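Beta-mannosidase (Trichoderma harzianum, PDB 4CVU) probably hydrolyses terminal beta-linked mannose residues from the non-reducing ends of mannosides, as a fungal glycoside hydrolase of family 2. Local coordinates at residues A[232-238]-A[250-256]; A[240-244]-A[522-526]; A[322-328]-A[342-348]. All blocks are in the same frame, centred on the assembly; numbering follows the deposited sequence.

Contact 1: residues A[232-238]-A[250-256]. With NAG (2-acetamido-2-deoxy-beta-D-glucopyranose), chain E.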
loop_
_atom_site.group_PDB
_atom_site.type_symbol
_atom_site.label_atom_id
_atom_site.label_comp_id
_atom_site.label_asym_id
_atom_site.label_seq_id
_atom_site.Cartn_x
_atom_site.Cartn_y
_atom_site.Cartn_z
ATOM N N ASP A 232 30.286 15.030 -33.620
ATOM C CA ASP A 232 30.081 16.436 -33.266
ATOM C C ASP A 232 29.743 17.181 -34.546
ATOM O O ASP A 232 30.591 17.262 -35.459
ATOM C CB ASP A 232 31.339 16.998 -32.599
ATOM C CG ASP A 232 31.173 18.464 -32.122
ATOM O OD1 ASP A 232 30.284 19.203 -32.633
ATOM O OD2 ASP A 232 31.989 18.885 -31.248
ATOM N N ILE A 233 28.512 17.693 -34.628
ATOM C CA ILE A 233 28.093 18.609 -35.699
ATOM C C ILE A 233 27.940 19.974 -35.064
ATOM O O ILE A 233 27.222 20.118 -34.019
ATOM C CB ILE A 233 26.754 18.225 -36.338
ATOM C CG1 ILE A 233 26.744 16.757 -36.832
ATOM C CG2 ILE A 233 26.432 19.163 -37.486
ATOM C CD1 ILE A 233 27.766 16.440 -37.901
ATOM N N ASP A 234 28.628 20.953 -35.631
ATOM C CA ASP A 234 28.610 22.324 -35.112
ATOM C C ASP A 234 28.191 23.220 -36.271
ATOM O O ASP A 234 28.947 23.389 -37.239
ATOM C CB ASP A 234 29.982 22.723 -34.574
ATOM C CG ASP A 234 29.942 23.963 -33.681
ATOM O OD1 ASP A 234 28.847 24.389 -33.198
ATOM O OD2 ASP A 234 31.021 24.518 -33.446
ATOM N N ILE A 235 26.956 23.701 -36.210
ATOM C CA ILE A 235 26.441 24.630 -37.186
ATOM C C ILE A 235 26.413 26.005 -36.541
ATOM O O ILE A 235 25.734 26.216 -35.523
ATOM C CB ILE A 235 25.054 24.243 -37.667
ATOM C CG1 ILE A 235 25.111 22.857 -38.321
ATOM C CG2 ILE A 235 24.580 25.264 -38.666
ATOM C CD1 ILE A 235 23.770 22.319 -38.734
ATOM N N PHE A 236 27.191 26.914 -37.105
ATOM C CA PHE A 236 27.341 28.265 -36.562
ATOM C C PHE A 236 27.447 29.283 -37.705
ATOM O O PHE A 236 27.571 28.902 -38.867
ATOM C CB PHE A 236 28.567 28.354 -35.647
ATOM C CG PHE A 236 29.839 27.872 -36.274
ATOM C CD1 PHE A 236 30.109 26.508 -36.398
ATOM C CD2 PHE A 236 30.772 28.780 -36.748
ATOM C CE1 PHE A 236 31.271 26.072 -36.972
ATOM C CE2 PHE A 236 31.941 28.349 -37.340
ATOM C CZ PHE A 236 32.186 26.990 -37.460
ATOM N N ARG A 237 27.364 30.566 -37.361
ATOM C CA ARG A 237 27.565 31.628 -38.337
ATOM C C ARG A 237 29.057 31.829 -38.495
ATOM O O ARG A 237 29.832 31.719 -37.533
ATOM C CB ARG A 237 26.902 32.935 -37.872
ATOM C CG ARG A 237 25.371 32.906 -37.792
ATOM C CD ARG A 237 24.729 33.104 -39.150
ATOM N NE ARG A 237 23.269 33.113 -39.107
ATOM C CZ ARG A 237 22.476 33.429 -40.134
ATOM N NH1 ARG A 237 22.996 33.788 -41.306
ATOM N NH2 ARG A 237 21.153 33.403 -40.001
ATOM N N LYS A 238 29.473 32.147 -39.708
ATOM C CA LYS A 238 30.880 32.340 -39.948
ATOM C C LYS A 238 31.406 33.481 -39.054
ATOM O O LYS A 238 30.775 34.525 -38.915
ATOM C CB LYS A 238 31.126 32.629 -41.423
ATOM C CG LYS A 238 32.573 32.453 -41.820
ATOM C CD LYS A 238 32.731 32.101 -43.294
ATOM C CE LYS A 238 34.207 31.907 -43.631
ATOM N NZ LYS A 238 34.832 30.896 -42.709
ATOM N N ALA A 250 25.711 36.559 -42.047
ATOM C CA ALA A 250 26.840 35.779 -42.499
ATOM C C ALA A 250 26.461 34.373 -42.933
ATOM O O ALA A 250 25.410 33.871 -42.556
ATOM C CB ALA A 250 27.901 35.722 -41.407
ATOM N N PRO A 251 27.317 33.738 -43.745
ATOM C CA PRO A 251 27.041 32.351 -44.153
ATOM C C PRO A 251 27.128 31.320 -43.009
ATOM O O PRO A 251 27.814 31.544 -42.008
ATOM C CB PRO A 251 28.107 32.065 -45.230
ATOM C CG PRO A 251 29.149 33.118 -45.063
ATOM C CD PRO A 251 28.492 34.306 -44.432
ATOM N N TRP A 252 26.431 30.206 -43.179
ATOM C CA TRP A 252 26.477 29.112 -42.195
ATOM C C TRP A 252 27.713 28.260 -42.444
ATOM O O TRP A 252 28.058 28.010 -43.590
ATOM C CB TRP A 252 25.219 28.246 -42.292
ATOM C CG TRP A 252 23.999 28.915 -41.775
ATOM C CD1 TRP A 252 22.980 29.451 -42.507
ATOM C CD2 TRP A 252 23.658 29.116 -40.404
ATOM N NE1 TRP A 252 22.018 29.978 -41.669
ATOM C CE2 TRP A 252 22.420 29.794 -40.374
ATOM C CE3 TRP A 252 24.285 28.798 -39.194
ATOM C CZ2 TRP A 252 21.794 30.149 -39.180
ATOM C CZ3 TRP A 252 23.661 29.157 -38.011
ATOM C CH2 TRP A 252 22.435 29.825 -38.009
ATOM N N VAL A 253 28.405 27.856 -41.384
ATOM C CA VAL A 253 29.446 26.852 -41.501
ATOM C C VAL A 253 28.924 25.603 -40.814
ATOM O O VAL A 253 28.454 25.677 -39.667
ATOM C CB VAL A 253 30.767 27.278 -40.847
ATOM C CG1 VAL A 253 31.829 26.192 -41.037
ATOM C CG2 VAL A 253 31.258 28.603 -41.411
ATOM N N VAL A 254 28.941 24.487 -41.535
ATOM C CA VAL A 254 28.630 23.176 -40.998
ATOM C C VAL A 254 29.932 22.408 -40.803
ATOM O O VAL A 254 30.604 22.090 -41.764
ATOM C CB VAL A 254 27.730 22.395 -41.954
ATOM C CG1 VAL A 254 27.421 21.000 -41.408
ATOM C CG2 VAL A 254 26.443 23.174 -42.226
ATOM N N ASN A 255 30.296 22.138 -39.552
ATOM C CA ASN A 255 31.494 21.402 -39.222
ATOM C C ASN A 255 31.136 20.016 -38.692
ATOM O O ASN A 255 30.289 19.899 -37.826
ATOM C CB ASN A 255 32.282 22.177 -38.167
ATOM C CG ASN A 255 33.691 21.648 -37.966
ATOM O OD1 ASN A 255 34.247 20.948 -38.813
ATOM N ND2 ASN A 255 34.274 21.996 -36.825
ATOM N N ALA A 256 31.776 18.980 -39.210
ATOM C CA ALA A 256 31.443 17.620 -38.857
ATOM C C ALA A 256 32.694 16.896 -38.440
ATOM O O ALA A 256 33.594 16.745 -39.223
ATOM C CB ALA A 256 30.800 16.907 -40.028
HETATM C C1 NAG E . 35.597 21.586 -36.402
HETATM C C2 NAG E . 36.620 22.719 -36.362
HETATM C C3 NAG E . 37.955 22.181 -35.892
HETATM C C4 NAG E . 37.794 21.507 -34.515
HETATM C C5 NAG E . 36.667 20.477 -34.588
HETATM C C6 NAG E . 36.274 19.842 -33.258
HETATM C C7 NAG E . 36.261 24.532 -37.968
HETATM C C8 NAG E . 36.412 25.000 -39.388
HETATM N N2 NAG E . 36.709 23.316 -37.691
HETATM O O3 NAG E . 38.849 23.262 -35.808
HETATM O O4 NAG E . 38.991 20.848 -34.151
HETATM O O5 NAG E . 35.496 21.053 -35.104
HETATM O O6 NAG E . 35.367 18.789 -33.544
HETATM O O7 NAG E . 35.747 25.277 -37.138
HETATM O O HOH W 1 33.328 23.279 -34.251
#
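The side chain of R237 lies over one face of the W252 indole: CD stands above the six-membered ring, 4.0 Å from its centroid and 4° off the normal, and NE sits 3.3 Å from CZ2. Guanidinium and indole planes are 33° apart. At the guanidinium edge, and in its plane, NH1 donates to A250 O at 2.7 Å, which fixes the rotation of the group over the indole. On the F236 ring, V253 CB covers one face, while N255 CB approaches the edge at 4.2 Å from CE1. A chi1 of 53° wedges F236 CG between its own backbone N and carbonyl carbon and brings the ring alongside V253.

The backbones pair antiparallel, D234 with N255 and F236 with V253 being hydrogen-bonded pairs. N255 ND2 is bonded covalently to NAG C1 (1.4 Å), making it an N-glycosylation site. Water 1 is held by N255 ND2 and reaches D234 OD2 at 2.7 Å; D234 is also bound by H530 N and S531 OG.

I233 and I235 lie on the other face with V254 and A256, where I235 CG2 meets W252 CE3. Both strands belong to an immunoglobulin-like beta sandwich; strand 252-261 is hydrogen-bonded on its far side to strand 298-305 through the backbones of W252, V254 and A256, and V254 packs on I326 of strand 324-332.

Contact 2: residues A[240-244]-A[522-526]. With MAN (alpha-D-mannopyranose), chain B.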
loop_
_atom_site.group_PDB
_atom_site.type_symbol
_atom_site.label_atom_id
_atom_site.label_comp_id
_atom_site.label_asym_id
_atom_site.label_seq_id
_atom_site.Cartn_x
_atom_site.Cartn_y
_atom_site.Cartn_z
ATOM N N GLN A 240 31.652 33.257 -35.801
ATOM C CA GLN A 240 30.992 33.174 -34.480
ATOM C C GLN A 240 31.923 32.595 -33.434
ATOM O O GLN A 240 32.603 31.597 -33.671
ATOM C CB GLN A 240 29.694 32.341 -34.558
ATOM C CG GLN A 240 28.946 32.144 -33.228
ATOM C CD GLN A 240 27.597 31.451 -33.395
ATOM O OE1 GLN A 240 27.183 31.064 -34.498
ATOM N NE2 GLN A 240 26.872 31.309 -32.266
ATOM N N PHE A 241 31.899 33.183 -32.254
ATOM C CA PHE A 241 32.554 32.613 -31.096
ATOM C C PHE A 241 31.615 32.471 -29.885
ATOM O O PHE A 241 30.611 33.149 -29.800
ATOM C CB PHE A 241 33.763 33.460 -30.713
ATOM C CG PHE A 241 34.537 32.902 -29.553
ATOM C CD1 PHE A 241 35.285 31.749 -29.697
ATOM C CD2 PHE A 241 34.455 33.484 -28.310
ATOM C CE1 PHE A 241 35.986 31.232 -28.627
ATOM C CE2 PHE A 241 35.141 32.960 -27.242
ATOM C CZ PHE A 241 35.914 31.840 -27.405
ATOM N N ASN A 242 31.960 31.615 -28.950
ATOM C CA ASN A 242 31.145 31.415 -27.772
ATOM C C ASN A 242 30.942 32.689 -26.973
ATOM O O ASN A 242 31.870 33.428 -26.744
ATOM C CB ASN A 242 31.788 30.347 -26.894
ATOM C CG ASN A 242 32.266 29.150 -27.691
ATOM O OD1 ASN A 242 33.233 29.221 -28.432
ATOM N ND2 ASN A 242 31.601 28.057 -27.531
ATOM N N ASN A 243 29.711 32.926 -26.546
ATOM C CA ASN A 243 29.390 34.019 -25.638
ATOM C C ASN A 243 29.323 35.419 -26.281
ATOM O O ASN A 243 29.127 36.399 -25.613
ATOM C CB ASN A 243 30.339 34.008 -24.430
ATOM C CG ASN A 243 30.065 32.851 -23.475
ATOM O OD1 ASN A 243 29.387 33.041 -22.492
ATOM N ND2 ASN A 243 30.538 31.678 -23.776
ATOM N N PHE A 244 29.461 35.498 -27.600
ATOM C CA PHE A 244 29.382 36.766 -28.333
ATOM C C PHE A 244 28.303 36.670 -29.429
ATOM O O PHE A 244 28.134 35.612 -30.073
ATOM C CB PHE A 244 30.744 37.121 -28.955
ATOM C CG PHE A 244 31.792 37.486 -27.944
ATOM C CD1 PHE A 244 32.574 36.522 -27.376
ATOM C CD2 PHE A 244 31.979 38.799 -27.555
ATOM C CE1 PHE A 244 33.544 36.834 -26.433
ATOM C CE2 PHE A 244 32.933 39.129 -26.606
ATOM C CZ PHE A 244 33.711 38.149 -26.033
ATOM N N PHE A 522 36.143 25.366 -20.051
ATOM C CA PHE A 522 35.815 26.301 -21.152
ATOM C C PHE A 522 36.653 26.013 -22.394
ATOM O O PHE A 522 36.164 26.122 -23.513
ATOM C CB PHE A 522 35.991 27.777 -20.764
ATOM C CG PHE A 522 35.594 28.750 -21.861
ATOM C CD1 PHE A 522 34.330 28.689 -22.428
ATOM C CD2 PHE A 522 36.479 29.730 -22.310
ATOM C CE1 PHE A 522 33.929 29.580 -23.417
ATOM C CE2 PHE A 522 36.096 30.627 -23.304
ATOM C CZ PHE A 522 34.821 30.548 -23.867
ATOM N N ASN A 523 37.937 25.688 -22.197
ATOM C CA ASN A 523 38.780 25.281 -23.335
ATOM C C ASN A 523 38.262 24.047 -24.022
ATOM O O ASN A 523 38.195 24.019 -25.217
ATOM C CB ASN A 523 40.249 25.093 -22.944
ATOM C CG ASN A 523 41.030 26.351 -23.163
ATOM O OD1 ASN A 523 41.219 26.746 -24.314
ATOM N ND2 ASN A 523 41.453 27.018 -22.085
ATOM N N VAL A 524 37.837 23.050 -23.251
ATOM C CA VAL A 524 37.260 21.823 -23.848
ATOM C C VAL A 524 35.990 22.114 -24.658
ATOM O O VAL A 524 35.832 21.622 -25.785
ATOM C CB VAL A 524 36.952 20.748 -22.800
ATOM C CG1 VAL A 524 36.163 19.594 -23.412
ATOM C CG2 VAL A 524 38.226 20.202 -22.189
ATOM N N LEU A 525 35.084 22.921 -24.125
ATOM C CA LEU A 525 33.869 23.288 -24.879
ATOM C C LEU A 525 34.199 24.078 -26.161
ATOM O O LEU A 525 33.639 23.804 -27.240
ATOM C CB LEU A 525 32.936 24.142 -24.036
ATOM C CG LEU A 525 31.726 24.733 -24.772
ATOM C CD1 LEU A 525 30.888 23.648 -25.430
ATOM C CD2 LEU A 525 30.871 25.514 -23.792
ATOM N N ALA A 526 35.034 25.103 -25.993
ATOM C CA ALA A 526 35.464 25.929 -27.118
ATOM C C ALA A 526 36.192 25.123 -28.218
ATOM O O ALA A 526 36.021 25.404 -29.409
ATOM C CB ALA A 526 36.328 27.099 -26.656
HETATM C C1 MAN B . 45.475 24.980 -26.406
HETATM C C2 MAN B . 45.848 25.746 -25.148
HETATM C C3 MAN B . 44.662 26.589 -24.638
HETATM C C4 MAN B . 44.243 27.530 -25.771
HETATM C C5 MAN B . 43.864 26.671 -26.982
HETATM C C6 MAN B . 43.433 27.481 -28.189
HETATM O O2 MAN B . 46.934 26.612 -25.544
HETATM O O3 MAN B . 45.043 27.369 -23.500
HETATM O O4 MAN B . 43.206 28.427 -25.321
HETATM O O5 MAN B . 44.980 25.878 -27.406
HETATM O O6 MAN B . 43.147 26.592 -29.279
HETATM O O HOH W 2 35.065 27.899 -30.246
#
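F241 and F522 meet without any direct hydrogen bond linking their segments, and the polar link that does exist is a single water. Water 2 lies 2.9 Å from N242 OD1 and 2.8 Å from A526 O, so it can join the asparagine of the loop to a backbone carbonyl of the helix; with more acceptors around it than it has protons, these two bonds need not both be made. The two segments bury 193 Å² in all, a small area consistent with contact through a few atoms.

The two phenylalanines arrive from opposite directions and touch through their CZ atoms at 3.9 Å. Each has CG anti to its own backbone N (chi1 -177° in both), which carries each ring toward the other segment. N242 CB comes up to the edge of the F522 ring, near its plane, at 4.2 Å from CE1, and the same residue lays OD1 over one face of the F241 ring.

Residues 241-244 form a type II beta turn, whose closing bond from F244 N to F241 O is weak; N243 takes the third position with a positive phi of 78°, as this turn type requires. The turn lies in the loop joining strands 227-237 and 252-261, and it rests against helix 506-528, which packs around the parallel strands 418-421, 442-446 and 481-485, consistent with the (beta/alpha)8 barrel of the family 2 catalytic domain.

The amide nitrogen of N242 is held by I532 O and S529 O, just beyond the helix, which orients its oxygen toward water 2 and A526 CB. I546 of strand 545-546 touches both F241 and F522. The residue after F522, N523, accepts through OD1 a 2.8 Å hydrogen bond from MAN O4 of an attached glycan.

Contact 3: residues A[322-328]-A[342-348]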
loop_
_atom_site.group_PDB
_atom_site.type_symbol
_atom_site.label_atom_id
_atom_site.label_comp_id
_atom_site.label_asym_id
_atom_site.label_seq_id
_atom_site.Cartn_x
_atom_site.Cartn_y
_atom_site.Cartn_z
ATOM N N GLN A 322 12.050 24.096 -37.657
ATOM C CA GLN A 322 12.686 23.547 -38.848
ATOM C C GLN A 322 13.919 22.733 -38.490
ATOM O O GLN A 322 14.852 23.241 -37.877
ATOM C CB GLN A 322 13.094 24.677 -39.793
ATOM C CG GLN A 322 13.643 24.195 -41.131
ATOM C CD GLN A 322 12.565 23.578 -42.012
ATOM O OE1 GLN A 322 11.562 24.224 -42.323
ATOM N NE2 GLN A 322 12.775 22.323 -42.427
ATOM N N LEU A 323 13.921 21.480 -38.903
ATOM C CA LEU A 323 15.065 20.611 -38.683
ATOM C C LEU A 323 15.475 19.993 -40.013
ATOM O O LEU A 323 14.667 19.931 -40.929
ATOM C CB LEU A 323 14.737 19.502 -37.659
ATOM C CG LEU A 323 14.428 20.059 -36.270
ATOM C CD1 LEU A 323 13.903 18.946 -35.392
ATOM C CD2 LEU A 323 15.659 20.732 -35.642
ATOM N N TYR A 324 16.712 19.498 -40.067
ATOM C CA TYR A 324 17.233 18.839 -41.241
ATOM C C TYR A 324 18.002 17.592 -40.846
ATOM O O TYR A 324 18.637 17.578 -39.805
ATOM C CB TYR A 324 18.182 19.794 -42.002
ATOM C CG TYR A 324 17.534 21.021 -42.613
ATOM C CD1 TYR A 324 16.942 20.963 -43.871
ATOM C CD2 TYR A 324 17.576 22.260 -41.973
ATOM C CE1 TYR A 324 16.365 22.082 -44.455
ATOM C CE2 TYR A 324 17.005 23.378 -42.538
ATOM C CZ TYR A 324 16.406 23.291 -43.789
ATOM O OH TYR A 324 15.836 24.396 -44.352
ATOM N N ASN A 325 17.964 16.565 -41.687
ATOM C CA ASN A 325 18.865 15.430 -41.546
ATOM C C ASN A 325 20.171 15.671 -42.325
ATOM O O ASN A 325 20.141 16.062 -43.483
ATOM C CB ASN A 325 18.187 14.132 -41.994
ATOM C CG ASN A 325 17.055 13.697 -41.042
ATOM O OD1 ASN A 325 16.952 14.189 -39.912
ATOM N ND2 ASN A 325 16.221 12.754 -41.485
ATOM N N ILE A 326 21.301 15.452 -41.665
ATOM C CA ILE A 326 22.605 15.547 -42.268
ATOM C C ILE A 326 23.237 14.181 -42.145
ATOM O O ILE A 326 23.464 13.697 -41.029
ATOM C CB ILE A 326 23.494 16.659 -41.644
ATOM C CG1 ILE A 326 24.913 16.633 -42.238
ATOM C CG2 ILE A 326 23.597 16.548 -40.140
ATOM C CD1 ILE A 326 25.753 17.858 -41.908
ATOM N N THR A 327 23.482 13.555 -43.300
ATOM C CA THR A 327 24.210 12.297 -43.372
ATOM C C THR A 327 25.626 12.600 -43.871
ATOM O O THR A 327 25.804 13.257 -44.911
ATOM C CB THR A 327 23.505 11.290 -44.305
ATOM O OG1 THR A 327 22.165 11.071 -43.850
ATOM C CG2 THR A 327 24.232 9.958 -44.342
ATOM N N VAL A 328 26.623 12.129 -43.122
ATOM C CA VAL A 328 28.036 12.385 -43.412
ATOM C C VAL A 328 28.717 11.076 -43.754
ATOM O O VAL A 328 28.713 10.166 -42.942
ATOM C CB VAL A 328 28.765 12.988 -42.191
ATOM C CG1 VAL A 328 30.233 13.229 -42.508
ATOM C CG2 VAL A 328 28.110 14.280 -41.738
ATOM N N SER A 342 27.520 8.507 -40.850
ATOM C CA SER A 342 26.903 8.974 -39.592
ATOM C C SER A 342 25.771 9.915 -39.937
ATOM O O SER A 342 25.911 10.736 -40.838
ATOM C CB SER A 342 27.926 9.715 -38.734
ATOM O OG SER A 342 27.376 10.068 -37.484
ATOM N N GLN A 343 24.654 9.796 -39.231
ATOM C CA GLN A 343 23.501 10.646 -39.459
ATOM C C GLN A 343 23.025 11.276 -38.155
ATOM O O GLN A 343 22.909 10.601 -37.155
ATOM C CB GLN A 343 22.385 9.827 -40.078
ATOM C CG GLN A 343 21.164 10.642 -40.442
ATOM C CD GLN A 343 20.122 9.806 -41.155
ATOM O OE1 GLN A 343 20.456 8.878 -41.908
ATOM N NE2 GLN A 343 18.854 10.123 -40.930
ATOM N N ARG A 344 22.783 12.577 -38.187
ATOM C CA ARG A 344 22.183 13.309 -37.097
ATOM C C ARG A 344 21.046 14.198 -37.606
ATOM O O ARG A 344 20.992 14.542 -38.788
ATOM C CB ARG A 344 23.259 14.163 -36.412
ATOM C CG ARG A 344 24.334 13.364 -35.666
ATOM C CD ARG A 344 23.761 12.483 -34.572
ATOM N NE ARG A 344 24.783 11.856 -33.740
ATOM C CZ ARG A 344 25.331 10.664 -33.956
ATOM N NH1 ARG A 344 24.989 9.930 -34.985
ATOM N NH2 ARG A 344 26.233 10.197 -33.117
ATOM N N ARG A 345 20.148 14.592 -36.710
ATOM C CA ARG A 345 19.141 15.600 -37.041
ATOM C C ARG A 345 19.559 16.938 -36.426
ATOM O O ARG A 345 19.889 17.018 -35.251
ATOM C CB ARG A 345 17.748 15.166 -36.583
ATOM C CG ARG A 345 16.660 16.144 -37.012
ATOM C CD ARG A 345 15.244 15.639 -36.770
ATOM N NE ARG A 345 14.936 15.542 -35.350
ATOM C CZ ARG A 345 13.766 15.191 -34.827
ATOM N NH1 ARG A 345 12.733 14.913 -35.604
ATOM N NH2 ARG A 345 13.629 15.151 -33.501
ATOM N N VAL A 346 19.565 17.982 -37.236
ATOM C CA VAL A 346 20.122 19.278 -36.836
ATOM C C VAL A 346 19.202 20.462 -37.142
ATOM O O VAL A 346 18.235 20.333 -37.860
ATOM C CB VAL A 346 21.503 19.509 -37.523
ATOM C CG1 VAL A 346 22.442 18.357 -37.208
ATOM C CG2 VAL A 346 21.368 19.658 -39.039
ATOM N N GLY A 347 19.548 21.630 -36.610
ATOM C CA GLY A 347 18.852 22.877 -36.922
ATOM C C GLY A 347 19.833 24.000 -37.216
ATOM O O GLY A 347 20.985 23.982 -36.743
ATOM N N PHE A 348 19.382 24.960 -38.011
ATOM C CA PHE A 348 20.124 26.168 -38.283
ATOM C C PHE A 348 19.558 27.268 -37.427
ATOM O O PHE A 348 18.464 27.755 -37.682
ATOM C CB PHE A 348 20.044 26.541 -39.774
ATOM C CG PHE A 348 20.814 25.621 -40.655
ATOM C CD1 PHE A 348 20.252 24.435 -41.099
ATOM C CD2 PHE A 348 22.117 25.936 -41.044
ATOM C CE1 PHE A 348 20.980 23.581 -41.922
ATOM C CE2 PHE A 348 22.846 25.090 -41.848
ATOM C CZ PHE A 348 22.277 23.913 -42.290
HETATM O O HOH W 3 16.839 24.911 -39.193
#
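Y324 and V346 are a hydrogen-bonded pair in an antiparallel beta hairpin, strands 324-332 and 340-346, of the immunoglobulin-like beta sandwich that forms this family 2 domain. Backbone bonds come in reciprocal couples at three hydrogen-bonded pairs: Y324 with V346, I326 with R344 and V328 with S342. The bond from I326 N to R344 O is nearly straight, 174° at the hydrogen. Between these rungs stand N325 with R345 and T327 with Q343.

Apolar contacts gather round Y324, I326 and V346, whose side chains share a face with those of R344 and S342. I326 CG2 reaches V346 CG1 at 3.6 Å, and V346 packs on to I235 of strand 227-237. The Y324 and F348 rings have planes 82° apart, Y324 CD2 lying at the F348 edge, near its plane; Y324 OH is bound by K311 N.

The face bearing N325, T327, Q343 and R345 is polar. N325 OD1 lies 3.5 Å from R345 CG, and a weak, unsettled bond of 3.4 Å runs from T327 OG1 toward Q343 OE1. R345 extends with CG anti to its backbone N (chi1 -175°) and bends at chi3, which brings one face of its guanidinium against L323 CD1, offset toward the rim; NH2 bonds E438 OE1. A leucine in its place would lose the guanidinium and would probably leave E438 without this partner and L323 CD1 without its flat cover.

Next to this pairing, water 3 accepts from F348 N at 2.8 Å and donates to Q322 O at 2.9 Å.

How the contacts relate
Contacts 1 and 3 belong to one immunoglobulin-like beta sandwich, pairing strands 227-237 with 252-261 and 324-332 with 340-346. Their centres are 12 Å apart, and the two strand pairs pack across its apolar core: I235 and W252 touch F348, V254 touches I326, and I235 touches V346. Contact 2 is centred 14 Å from contact 1; its first segment lies in the loop between the two strands of contact 1, so the two contacts alternate along the chain. Contact 3 lies in sequence between the two segments of contact 2, whose packing of loop on helix 506-528 joins the sandwich to the later domain.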